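Local structure of YHR177W (Saccharomyces cerevisiae, 4M8B) at residues G11-E16 / G78-Y83; G117-T122 / A144-K149; L19-Q24 / F168-K173. The protein probably binds DNA as a fungal transcription regulator of the Gti1/Pac2 family, through the WOPR domain that makes up this chain. One frame throughout, in Å; residues are numbered along the deposited sequence.

Interaction 1 of 3, residues G11-E16 / G78-Y83. With nucleotides of chain A.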
loop_
_atom_site.group_PDB
_atom_site.type_symbol
_atom_site.label_atom_id
_atom_site.label_comp_id
_atom_site.label_asym_id
_atom_site.label_seq_id
_atom_site.Cartn_x
_atom_site.Cartn_y
_atom_site.Cartn_z
ATOM N N GLY C 11 -4.592 1.001 -9.134
ATOM C CA GLY C 11 -5.455 -0.139 -8.895
ATOM C C GLY C 11 -5.680 -0.449 -7.428
ATOM O O GLY C 11 -5.550 0.424 -6.568
ATOM N N TYR C 12 -6.024 -1.704 -7.152
ATOM C CA TYR C 12 -6.277 -2.164 -5.793
ATOM C C TYR C 12 -5.636 -3.527 -5.548
ATOM O O TYR C 12 -5.814 -4.454 -6.339
ATOM C CB TYR C 12 -7.779 -2.248 -5.529
ATOM C CG TYR C 12 -8.119 -2.869 -4.198
ATOM C CD1 TYR C 12 -8.003 -2.139 -3.025
ATOM C CD2 TYR C 12 -8.555 -4.184 -4.112
ATOM C CE1 TYR C 12 -8.311 -2.701 -1.799
ATOM C CE2 TYR C 12 -8.865 -4.757 -2.890
ATOM C CZ TYR C 12 -8.742 -4.009 -1.736
ATOM O OH TYR C 12 -9.045 -4.565 -0.514
ATOM N N ILE C 13 -4.893 -3.646 -4.452
ATOM C CA ILE C 13 -4.228 -4.900 -4.116
ATOM C C ILE C 13 -5.091 -5.727 -3.167
ATOM O O ILE C 13 -5.468 -5.253 -2.094
ATOM C CB ILE C 13 -2.856 -4.650 -3.461
ATOM C CG1 ILE C 13 -2.009 -3.717 -4.333
ATOM C CG2 ILE C 13 -2.142 -5.966 -3.195
ATOM C CD1 ILE C 13 -1.972 -4.098 -5.797
ATOM N N ASP C 14 -5.404 -6.959 -3.561
ATOM C CA ASP C 14 -6.222 -7.835 -2.725
ATOM C C ASP C 14 -5.437 -9.031 -2.188
ATOM O O ASP C 14 -5.511 -9.346 -0.999
ATOM C CB ASP C 14 -7.460 -8.314 -3.486
ATOM C CG ASP C 14 -8.430 -9.064 -2.596
ATOM O OD1 ASP C 14 -9.248 -8.403 -1.921
ATOM O OD2 ASP C 14 -8.373 -10.311 -2.564
ATOM N N ASP C 15 -4.683 -9.690 -3.065
ATOM C CA ASP C 15 -3.923 -10.877 -2.680
ATOM C C ASP C 15 -2.504 -10.879 -3.251
ATOM O O ASP C 15 -2.067 -9.900 -3.855
ATOM C CB ASP C 15 -4.662 -12.150 -3.100
ATOM C CG ASP C 15 -4.713 -12.328 -4.607
ATOM O OD1 ASP C 15 -4.728 -11.309 -5.329
ATOM O OD2 ASP C 15 -4.741 -13.485 -5.072
ATOM N N GLU C 16 -1.794 -11.987 -3.060
ATOM C CA GLU C 16 -0.394 -12.083 -3.468
ATOM C C GLU C 16 -0.212 -12.061 -4.985
ATOM O O GLU C 16 0.853 -11.696 -5.482
ATOM C CB GLU C 16 0.263 -13.331 -2.866
ATOM C CG GLU C 16 0.232 -13.376 -1.343
ATOM C CD GLU C 16 1.000 -14.555 -0.769
ATOM O OE1 GLU C 16 1.936 -15.049 -1.435
ATOM O OE2 GLU C 16 0.666 -14.988 0.356
ATOM N N GLY C 78 -4.076 -10.497 6.641
ATOM C CA GLY C 78 -3.261 -11.436 5.898
ATOM C C GLY C 78 -1.793 -11.139 6.129
ATOM O O GLY C 78 -1.294 -11.261 7.249
ATOM N N LYS C 79 -1.100 -10.746 5.069
ATOM C CA LYS C 79 0.300 -10.371 5.178
ATOM C C LYS C 79 0.453 -8.863 5.024
ATOM O O LYS C 79 1.568 -8.345 4.976
ATOM C CB LYS C 79 1.129 -11.113 4.128
ATOM C CG LYS C 79 0.994 -12.626 4.198
ATOM C CD LYS C 79 1.857 -13.320 3.154
ATOM C CE LYS C 79 1.733 -14.833 3.259
ATOM N NZ LYS C 79 2.600 -15.533 2.272
ATOM N N PHE C 80 -0.678 -8.167 4.949
ATOM C CA PHE C 80 -0.684 -6.714 4.815
ATOM C C PHE C 80 -0.857 -6.029 6.163
ATOM O O PHE C 80 -1.446 -6.591 7.085
ATOM C CB PHE C 80 -1.822 -6.257 3.901
ATOM C CG PHE C 80 -1.676 -6.692 2.473
ATOM C CD1 PHE C 80 -0.787 -6.052 1.627
ATOM C CD2 PHE C 80 -2.448 -7.726 1.969
ATOM C CE1 PHE C 80 -0.656 -6.447 0.307
ATOM C CE2 PHE C 80 -2.324 -8.125 0.651
ATOM C CZ PHE C 80 -1.427 -7.484 -0.182
ATOM N N LEU C 81 -0.341 -4.810 6.266
ATOM C CA LEU C 81 -0.686 -3.931 7.374
ATOM C C LEU C 81 -1.717 -2.930 6.865
ATOM O O LEU C 81 -1.614 -2.445 5.739
ATOM C CB LEU C 81 0.552 -3.212 7.915
ATOM C CG LEU C 81 1.495 -4.092 8.737
ATOM C CD1 LEU C 81 2.692 -3.304 9.248
ATOM C CD2 LEU C 81 0.737 -4.722 9.891
ATOM N N VAL C 82 -2.722 -2.638 7.682
ATOM C CA VAL C 82 -3.775 -1.709 7.288
ATOM C C VAL C 82 -3.895 -0.549 8.273
ATOM O O VAL C 82 -3.765 -0.732 9.483
ATOM C CB VAL C 82 -5.136 -2.421 7.161
ATOM C CG1 VAL C 82 -6.234 -1.419 6.847
ATOM C CG2 VAL C 82 -5.071 -3.482 6.084
ATOM N N TYR C 83 -4.144 0.645 7.747
ATOM C CA TYR C 83 -4.289 1.831 8.579
ATOM C C TYR C 83 -5.512 2.637 8.147
ATOM O O TYR C 83 -5.899 2.612 6.979
ATOM C CB TYR C 83 -3.039 2.704 8.480
ATOM C CG TYR C 83 -1.733 1.983 8.728
ATOM C CD1 TYR C 83 -1.143 1.213 7.738
ATOM C CD2 TYR C 83 -1.074 2.096 9.942
ATOM C CE1 TYR C 83 0.060 0.565 7.957
ATOM C CE2 TYR C 83 0.129 1.452 10.168
ATOM C CZ TYR C 83 0.690 0.689 9.172
ATOM O OH TYR C 83 1.885 0.044 9.393
ATOM P P DG A 11 7.079 -3.635 7.921
ATOM O OP1 DG A 11 8.270 -4.507 7.975
ATOM O OP2 DG A 11 6.594 -3.170 6.604
ATOM O "O5'" DG A 11 5.876 -4.380 8.665
ATOM C "C5'" DG A 11 6.097 -5.539 9.477
ATOM C "C4'" DG A 11 6.649 -5.202 10.854
ATOM O "O4'" DG A 11 5.963 -4.059 11.409
ATOM C "C3'" DG A 11 6.448 -6.273 11.916
ATOM O "O3'" DG A 11 7.505 -7.222 11.863
ATOM C "C2'" DG A 11 6.422 -5.489 13.229
ATOM C "C1'" DG A 11 6.085 -4.062 12.816
ATOM N N9 DG A 11 4.862 -3.494 13.392
ATOM C C8 DG A 11 3.750 -3.059 12.711
ATOM N N7 DG A 11 2.814 -2.578 13.489
ATOM C C5 DG A 11 3.340 -2.696 14.768
ATOM C C6 DG A 11 2.784 -2.340 16.019
ATOM O O6 DG A 11 1.678 -1.830 16.260
ATOM N N1 DG A 11 3.656 -2.630 17.066
ATOM C C2 DG A 11 4.903 -3.194 16.922
ATOM N N2 DG A 11 5.600 -3.400 18.051
ATOM N N3 DG A 11 5.434 -3.530 15.754
ATOM C C4 DG A 11 4.599 -3.255 14.724
#

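Interaction 2 of 3, residues G117-T122 / A144-K149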
loop_
_atom_site.group_PDB
_atom_site.type_symbol
_atom_site.label_atom_id
_atom_site.label_comp_id
_atom_site.label_asym_id
_atom_site.label_seq_id
_atom_site.Cartn_x
_atom_site.Cartn_y
_atom_site.Cartn_z
ATOM N N GLY C 117 -12.689 7.200 5.933
ATOM C CA GLY C 117 -13.012 6.192 4.943
ATOM C C GLY C 117 -11.809 5.862 4.081
ATOM O O GLY C 117 -11.752 4.803 3.455
ATOM N N LEU C 118 -10.845 6.776 4.047
ATOM C CA LEU C 118 -9.597 6.537 3.335
ATOM C C LEU C 118 -8.798 5.460 4.063
ATOM O O LEU C 118 -8.781 5.412 5.295
ATOM C CB LEU C 118 -8.775 7.821 3.233
ATOM C CG LEU C 118 -7.447 7.696 2.482
ATOM C CD1 LEU C 118 -7.692 7.457 1.001
ATOM C CD2 LEU C 118 -6.568 8.921 2.699
ATOM N N LEU C 119 -8.143 4.596 3.298
ATOM C CA LEU C 119 -7.398 3.481 3.866
ATOM C C LEU C 119 -6.036 3.315 3.198
ATOM O O LEU C 119 -5.852 3.680 2.037
ATOM C CB LEU C 119 -8.204 2.187 3.732
ATOM C CG LEU C 119 -9.496 2.084 4.544
ATOM C CD1 LEU C 119 -10.409 1.023 3.960
ATOM C CD2 LEU C 119 -9.178 1.764 5.991
ATOM N N LYS C 120 -5.083 2.760 3.941
ATOM C CA LYS C 120 -3.766 2.445 3.401
ATOM C C LYS C 120 -3.360 1.035 3.803
ATOM O O LYS C 120 -3.527 0.639 4.958
ATOM C CB LYS C 120 -2.721 3.458 3.887
ATOM C CG LYS C 120 -1.283 2.955 3.828
ATOM C CD LYS C 120 -0.275 4.069 4.100
ATOM C CE LYS C 120 -0.467 4.682 5.477
ATOM N NZ LYS C 120 0.532 5.757 5.748
ATOM N N LYS C 121 -2.841 0.273 2.846
ATOM C CA LYS C 121 -2.296 -1.046 3.144
ATOM C C LYS C 121 -0.857 -1.135 2.651
ATOM O O LYS C 121 -0.520 -0.591 1.600
ATOM C CB LYS C 121 -3.167 -2.158 2.549
ATOM C CG LYS C 121 -3.162 -2.236 1.038
ATOM C CD LYS C 121 -4.375 -3.010 0.538
ATOM C CE LYS C 121 -4.534 -4.321 1.276
ATOM N NZ LYS C 121 -5.770 -5.041 0.856
ATOM N N THR C 122 -0.009 -1.806 3.421
ATOM C CA THR C 122 1.416 -1.843 3.124
ATOM C C THR C 122 1.925 -3.274 3.077
ATOM O O THR C 122 1.350 -4.169 3.693
ATOM C CB THR C 122 2.237 -1.056 4.171
ATOM O OG1 THR C 122 2.072 -1.657 5.462
ATOM C CG2 THR C 122 1.783 0.396 4.230
ATOM N N ALA C 144 -0.411 1.186 -0.802
ATOM C CA ALA C 144 -1.604 1.307 -1.632
ATOM C C ALA C 144 -2.701 2.065 -0.901
ATOM O O ALA C 144 -3.046 1.735 0.231
ATOM C CB ALA C 144 -2.096 -0.067 -2.064
ATOM N N TYR C 145 -3.243 3.088 -1.555
ATOM C CA TYR C 145 -4.327 3.866 -0.975
ATOM C C TYR C 145 -5.651 3.512 -1.633
ATOM O O TYR C 145 -5.721 3.282 -2.842
ATOM C CB TYR C 145 -4.059 5.364 -1.119
ATOM C CG TYR C 145 -2.833 5.839 -0.382
ATOM C CD1 TYR C 145 -2.916 6.283 0.929
ATOM C CD2 TYR C 145 -1.593 5.845 -0.996
ATOM C CE1 TYR C 145 -1.796 6.722 1.605
ATOM C CE2 TYR C 145 -0.468 6.282 -0.327
ATOM C CZ TYR C 145 -0.575 6.719 0.971
ATOM O OH TYR C 145 0.548 7.151 1.637
ATOM N N TYR C 146 -6.702 3.476 -0.825
ATOM C CA TYR C 146 -8.034 3.169 -1.319
ATOM C C TYR C 146 -9.065 3.620 -0.299
ATOM O O TYR C 146 -8.715 4.197 0.731
ATOM C CB TYR C 146 -8.171 1.673 -1.609
ATOM C CG TYR C 146 -7.953 0.789 -0.405
ATOM C CD1 TYR C 146 -6.677 0.556 0.087
ATOM C CD2 TYR C 146 -9.021 0.176 0.234
ATOM C CE1 TYR C 146 -6.472 -0.252 1.185
ATOM C CE2 TYR C 146 -8.825 -0.636 1.332
ATOM C CZ TYR C 146 -7.549 -0.847 1.802
ATOM O OH TYR C 146 -7.349 -1.654 2.895
ATOM N N THR C 147 -10.335 3.366 -0.582
ATOM C CA THR C 147 -11.397 3.787 0.321
ATOM C C THR C 147 -12.471 2.717 0.447
ATOM O O THR C 147 -12.685 1.934 -0.477
ATOM C CB THR C 147 -12.034 5.109 -0.141
ATOM O OG1 THR C 147 -13.015 5.531 0.813
ATOM C CG2 THR C 147 -12.694 4.931 -1.496
ATOM N N GLU C 148 -13.129 2.688 1.604
ATOM C CA GLU C 148 -14.214 1.749 1.868
ATOM C C GLU C 148 -15.244 1.807 0.744
ATOM O O GLU C 148 -15.716 0.779 0.264
ATOM C CB GLU C 148 -14.874 2.077 3.211
ATOM C CG GLU C 148 -13.887 2.227 4.369
ATOM C CD GLU C 148 -14.531 2.773 5.636
ATOM O OE1 GLU C 148 -13.814 2.933 6.648
ATOM O OE2 GLU C 148 -15.750 3.044 5.620
ATOM N N LYS C 149 -15.562 3.027 0.326
ATOM C CA LYS C 149 -16.510 3.281 -0.753
ATOM C C LYS C 149 -16.138 2.524 -2.026
ATOM O O LYS C 149 -17.003 1.966 -2.700
ATOM C CB LYS C 149 -16.565 4.786 -1.034
ATOM C CG LYS C 149 -17.745 5.246 -1.870
ATOM C CD LYS C 149 -17.748 6.763 -1.979
ATOM C CE LYS C 149 -19.022 7.287 -2.618
ATOM N NZ LYS C 149 -19.029 8.777 -2.660
#

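Interaction 3 of 3, residues L19-Q24 / F168-K173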
loop_
_atom_site.group_PDB
_atom_site.type_symbol
_atom_site.label_atom_id
_atom_site.label_comp_id
_atom_site.label_asym_id
_atom_site.label_seq_id
_atom_site.Cartn_x
_atom_site.Cartn_y
_atom_site.Cartn_z
ATOM N N LEU C 19 0.042 -8.448 -5.854
ATOM C CA LEU C 19 1.371 -7.988 -5.454
ATOM C C LEU C 19 2.445 -8.419 -6.442
ATOM O O LEU C 19 3.314 -7.630 -6.811
ATOM C CB LEU C 19 1.738 -8.535 -4.076
ATOM C CG LEU C 19 1.209 -7.825 -2.834
ATOM C CD1 LEU C 19 1.558 -8.629 -1.591
ATOM C CD2 LEU C 19 1.800 -6.432 -2.750
ATOM N N ALA C 20 2.378 -9.680 -6.857
ATOM C CA ALA C 20 3.416 -10.271 -7.691
ATOM C C ALA C 20 3.527 -9.558 -9.029
ATOM O O ALA C 20 4.627 -9.326 -9.532
ATOM C CB ALA C 20 3.148 -11.747 -7.895
ATOM N N LEU C 21 2.382 -9.202 -9.596
ATOM C CA LEU C 21 2.344 -8.504 -10.875
ATOM C C LEU C 21 2.984 -7.117 -10.777
ATOM O O LEU C 21 3.771 -6.729 -11.641
ATOM C CB LEU C 21 0.904 -8.412 -11.388
ATOM C CG LEU C 21 0.286 -9.755 -11.793
ATOM C CD1 LEU C 21 -1.225 -9.650 -11.960
ATOM C CD2 LEU C 21 0.926 -10.260 -13.074
ATOM N N VAL C 22 2.655 -6.382 -9.718
ATOM C CA VAL C 22 3.216 -5.050 -9.504
ATOM C C VAL C 22 4.733 -5.105 -9.342
ATOM O O VAL C 22 5.466 -4.384 -10.016
ATOM C CB VAL C 22 2.595 -4.366 -8.272
ATOM C CG1 VAL C 22 3.230 -2.999 -8.047
ATOM C CG2 VAL C 22 1.090 -4.239 -8.438
ATOM N N PHE C 23 5.195 -5.972 -8.447
ATOM C CA PHE C 23 6.621 -6.163 -8.217
ATOM C C PHE C 23 7.353 -6.569 -9.494
ATOM O O PHE C 23 8.396 -6.004 -9.820
ATOM C CB PHE C 23 6.845 -7.205 -7.120
ATOM C CG PHE C 23 6.640 -6.676 -5.724
ATOM C CD1 PHE C 23 7.108 -5.424 -5.364
ATOM C CD2 PHE C 23 5.982 -7.433 -4.771
ATOM C CE1 PHE C 23 6.925 -4.940 -4.075
ATOM C CE2 PHE C 23 5.795 -6.953 -3.484
ATOM C CZ PHE C 23 6.267 -5.707 -3.137
ATOM N N GLN C 24 6.806 -7.546 -10.215
ATOM C CA GLN C 24 7.424 -8.009 -11.454
ATOM C C GLN C 24 7.497 -6.868 -12.462
ATOM O O GLN C 24 8.500 -6.701 -13.155
ATOM C CB GLN C 24 6.658 -9.195 -12.044
ATOM C CG GLN C 24 7.354 -9.861 -13.225
ATOM C CD GLN C 24 8.696 -10.469 -12.849
ATOM O OE1 GLN C 24 8.790 -11.255 -11.906
ATOM N NE2 GLN C 24 9.743 -10.102 -13.584
ATOM N N PHE C 168 3.331 -8.930 -16.911
ATOM C CA PHE C 168 4.115 -8.901 -15.680
ATOM C C PHE C 168 3.951 -10.199 -14.902
ATOM O O PHE C 168 4.059 -10.216 -13.675
ATOM C CB PHE C 168 3.709 -7.708 -14.815
ATOM C CG PHE C 168 3.882 -6.384 -15.499
ATOM C CD1 PHE C 168 5.013 -6.125 -16.255
ATOM C CD2 PHE C 168 2.910 -5.404 -15.400
ATOM C CE1 PHE C 168 5.176 -4.906 -16.895
ATOM C CE2 PHE C 168 3.066 -4.184 -16.036
ATOM C CZ PHE C 168 4.201 -3.935 -16.786
ATOM N N ARG C 169 3.682 -11.280 -15.630
ATOM C CA ARG C 169 3.569 -12.611 -15.046
ATOM C C ARG C 169 4.786 -12.888 -14.169
ATOM O O ARG C 169 5.924 -12.757 -14.622
ATOM C CB ARG C 169 3.464 -13.661 -16.155
ATOM C CG ARG C 169 3.182 -15.074 -15.672
ATOM C CD ARG C 169 3.669 -16.093 -16.689
ATOM N NE ARG C 169 5.093 -15.917 -16.964
ATOM C CZ ARG C 169 6.064 -16.487 -16.260
ATOM N NH1 ARG C 169 5.767 -17.280 -15.241
ATOM N NH2 ARG C 169 7.332 -16.263 -16.577
ATOM N N PRO C 170 4.542 -13.263 -12.903
ATOM C CA PRO C 170 5.560 -13.377 -11.849
ATOM C C PRO C 170 6.510 -14.564 -12.020
ATOM O O PRO C 170 6.054 -15.671 -12.296
ATOM C CB PRO C 170 4.726 -13.584 -10.573
ATOM C CG PRO C 170 3.311 -13.237 -10.948
ATOM C CD PRO C 170 3.194 -13.566 -12.397
ATOM N N SER C 171 7.809 -14.335 -11.839
ATOM C CA SER C 171 8.779 -15.425 -11.805
ATOM C C SER C 171 8.519 -16.272 -10.567
ATOM O O SER C 171 7.997 -15.773 -9.570
ATOM C CB SER C 171 10.206 -14.881 -11.769
ATOM O OG SER C 171 10.492 -14.279 -10.519
ATOM N N GLN C 172 8.876 -17.550 -10.626
ATOM C CA GLN C 172 8.623 -18.453 -9.509
ATOM C C GLN C 172 9.386 -18.029 -8.255
ATOM O O GLN C 172 8.902 -18.213 -7.137
ATOM C CB GLN C 172 8.972 -19.898 -9.876
ATOM C CG GLN C 172 8.525 -20.918 -8.838
ATOM C CD GLN C 172 7.015 -20.966 -8.678
ATOM O OE1 GLN C 172 6.272 -20.840 -9.651
ATOM N NE2 GLN C 172 6.555 -21.146 -7.444
ATOM N N LYS C 173 10.573 -17.461 -8.448
ATOM C CA LYS C 173 11.380 -16.996 -7.325
ATOM C C LYS C 173 10.640 -15.915 -6.544
ATOM O O LYS C 173 10.766 -15.820 -5.323
ATOM C CB LYS C 173 12.743 -16.477 -7.801
ATOM C CG LYS C 173 13.682 -16.093 -6.662
ATOM C CD LYS C 173 15.090 -15.749 -7.145
ATOM C CE LYS C 173 15.151 -14.385 -7.816
ATOM N NZ LYS C 173 16.497 -13.753 -7.677
HETATM O O HOH W 1 11.105 -11.835 -10.747
#

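Interaction 1 of 3, residues G11-E16 / G78-Y83
Phe80 carries its ring from strand 80-88 to the loop before helix 16-28, where the far tip of the ring overlaps the CG2 branch of Ile13. The separation is 3.4 Å from Ile13 CG2 to Phe80 CZ, and the two side chains cross at about a right angle. With Ile13 CG1 beside the backbone N (chi1 -53°), CG2 is the branch that meets the ring. The carbonyl O of Asp15 lies near the plane of the Phe80 ring at its edge, 4.4 Å from Phe80 CZ.

A second, polar contact joins Glu16 and Lys79. Both side chains are extended beyond CG, yet they cross nearly perpendicularly, and Lys79 NZ bonds Glu16 OE2 at 2.8 Å in a salt bridge. The ammonium comes from above the carboxylate plane, 39° out of it, and Glu16 OE1 is 3.8 Å from Lys79 NZ, so one oxygen does the gripping. Lys79 NZ also bonds Leu178 O, tying the bridge to the end of helix 172-179.

On strand 80-88, Leu81 sets CD1 3.4 Å from O5' of DG11 of chain A. Asp15 caps helix 16-28 and pairs with Arg158, while Lys121 of strand 113-128 bonds Ile13 O and makes a cation-pi contact with Phe80. Within the WOPR domain, this joins the start of helix 16-28 to strand 80-88, whose Leu81 and Tyr83 pack on DNA.

Interaction 2 of 3, residues G117-T122 / A144-K149
Leu119 and Tyr146 form a hydrogen-bonded pair of the antiparallel hairpin of strands 113-128 and 137-147, and the backbone bonds define it. Leu119 N donates to Tyr146 O at 2.7 Å, and Tyr146 N returns a bond to Leu119 O at 3.0 Å. Lys121 and Ala144 repeat the pattern, with Lys121 N to Ala144 O at 3.0 Å and a reciprocal bond from Ala144 N to Lys121 O. Lys120 and Tyr145, between these two pairs, and Leu118 and Thr147, beyond Leu119, are non-hydrogen-bonded pairs. The strand axes run 149° apart, antiparallel with a marked twist.

At the end of the pairing, Gly117 O receives Glu148 N at 3.1 Å, along with a weak bond from Thr147 OG1, so one carbonyl joins the strand corner to the start of helix 148-153.

Apolar packing gathers on the face that holds Leu119, Lys121, Ala144 and Tyr146. Tyr146 has CG between its backbone N and carbonyl carbon (chi1 60°), a rotamer that turns CG toward the partner strand. Leu119 CB makes a CH-pi contact over one ring face, 3.8 Å from the Tyr146 centroid and 16° off the ring normal. Leu119 CD1 reaches Tyr146 CE2 at 3.5 Å, and Lys121 CD meets Tyr146 CE1 at 3.5 Å as the two side chains cross at about a right angle.

On the other face, Lys120 and Tyr145 lie side by side, pointing the same way, with Lys120 CD 3.9 Å from Tyr145 CE1. Both polar ends converge on Asp67, Lys120 by a salt bridge and Tyr145 by a hydrogen bond. Strand 80-88 pairs with the outer side of strand 113-128 and strand 51-56 with that of strand 137-147, placing this hairpin in the middle of the antiparallel sheet.

Interaction 3 of 3, residues L19-Q24 / F168-K173
Ala20 and Pro170 provide the apolar part of this contact, a fit of helix surface against an extended loop. Ala20 CB rests 3.4 Å from Pro170 CG, and Leu21 CD2 lies 4.1 Å from Pro170 CD, so the proline ring is met by two successive residues of helix 16-28. Leu21 CD2 also reaches the loop backbone at Phe168 O. The phenyl group of Phe168 leads away from the helix, while its CB sits 3.3 Å from Leu21 O.

The polar part depends on Gln24. Its CG is anti to the backbone N, and with CB it passes over the loop carbonyls: Gln24 CB is 3.2 Å from Phe168 O, and Gln24 CG is 3.5 Å from Arg169 O. A bend at chi2 (63°) brings CD round, and OE1 faces Ser171. Ser171 N donates to Gln24 OE1 at 3.2 Å with a nearly straight N-H (169°), although the donor stands 50° out of the carbonyl plane. A water donates to the same Gln24 OE1 at 2.7 Å and also bonds Ser171 OG, so OE1 accepts twice. Gln24 NE2 is held by Asn28 one turn further along the helix, which helps to fix the amide.

Ser171 is the N-cap of helix 172-179, with OG weakly bonded to Leu174 N; Gln24 therefore grips the loop just where that helix begins. Leu174 and Leu178 of helix 172-179 continue the packing against Gln24, Phe23 and Ala20. The opposite side of helix 16-28 carries Val22, which packs on Leu142 of strand 137-147, so the helix lies between this loop and the sheet.

In the fold
Interactions 1 and 2 adjoin, with centres 10 Å apart, and share a sheet: probable hydrogen bonds join Tyr83 N to Lys120 O and Leu81 O to Thr122 N, each at 2.9 Å, across strands 80-88 and 113-128. Interaction 3 meets interaction 1 through Leu19, whose CD1 is 3.5 Å from Phe80 CZ, a link through the buried side of helix 16-28. Interactions 2 and 3 do not touch, their nearest atoms being about 7 Å apart. Nearness to the DNA falls from interaction 1, which packs Leu81 on DG11 of chain A, through interaction 2, where Thr122 packs on a phosphate (about 4 Å by nearest atoms), to interaction 3, about 10 Å away.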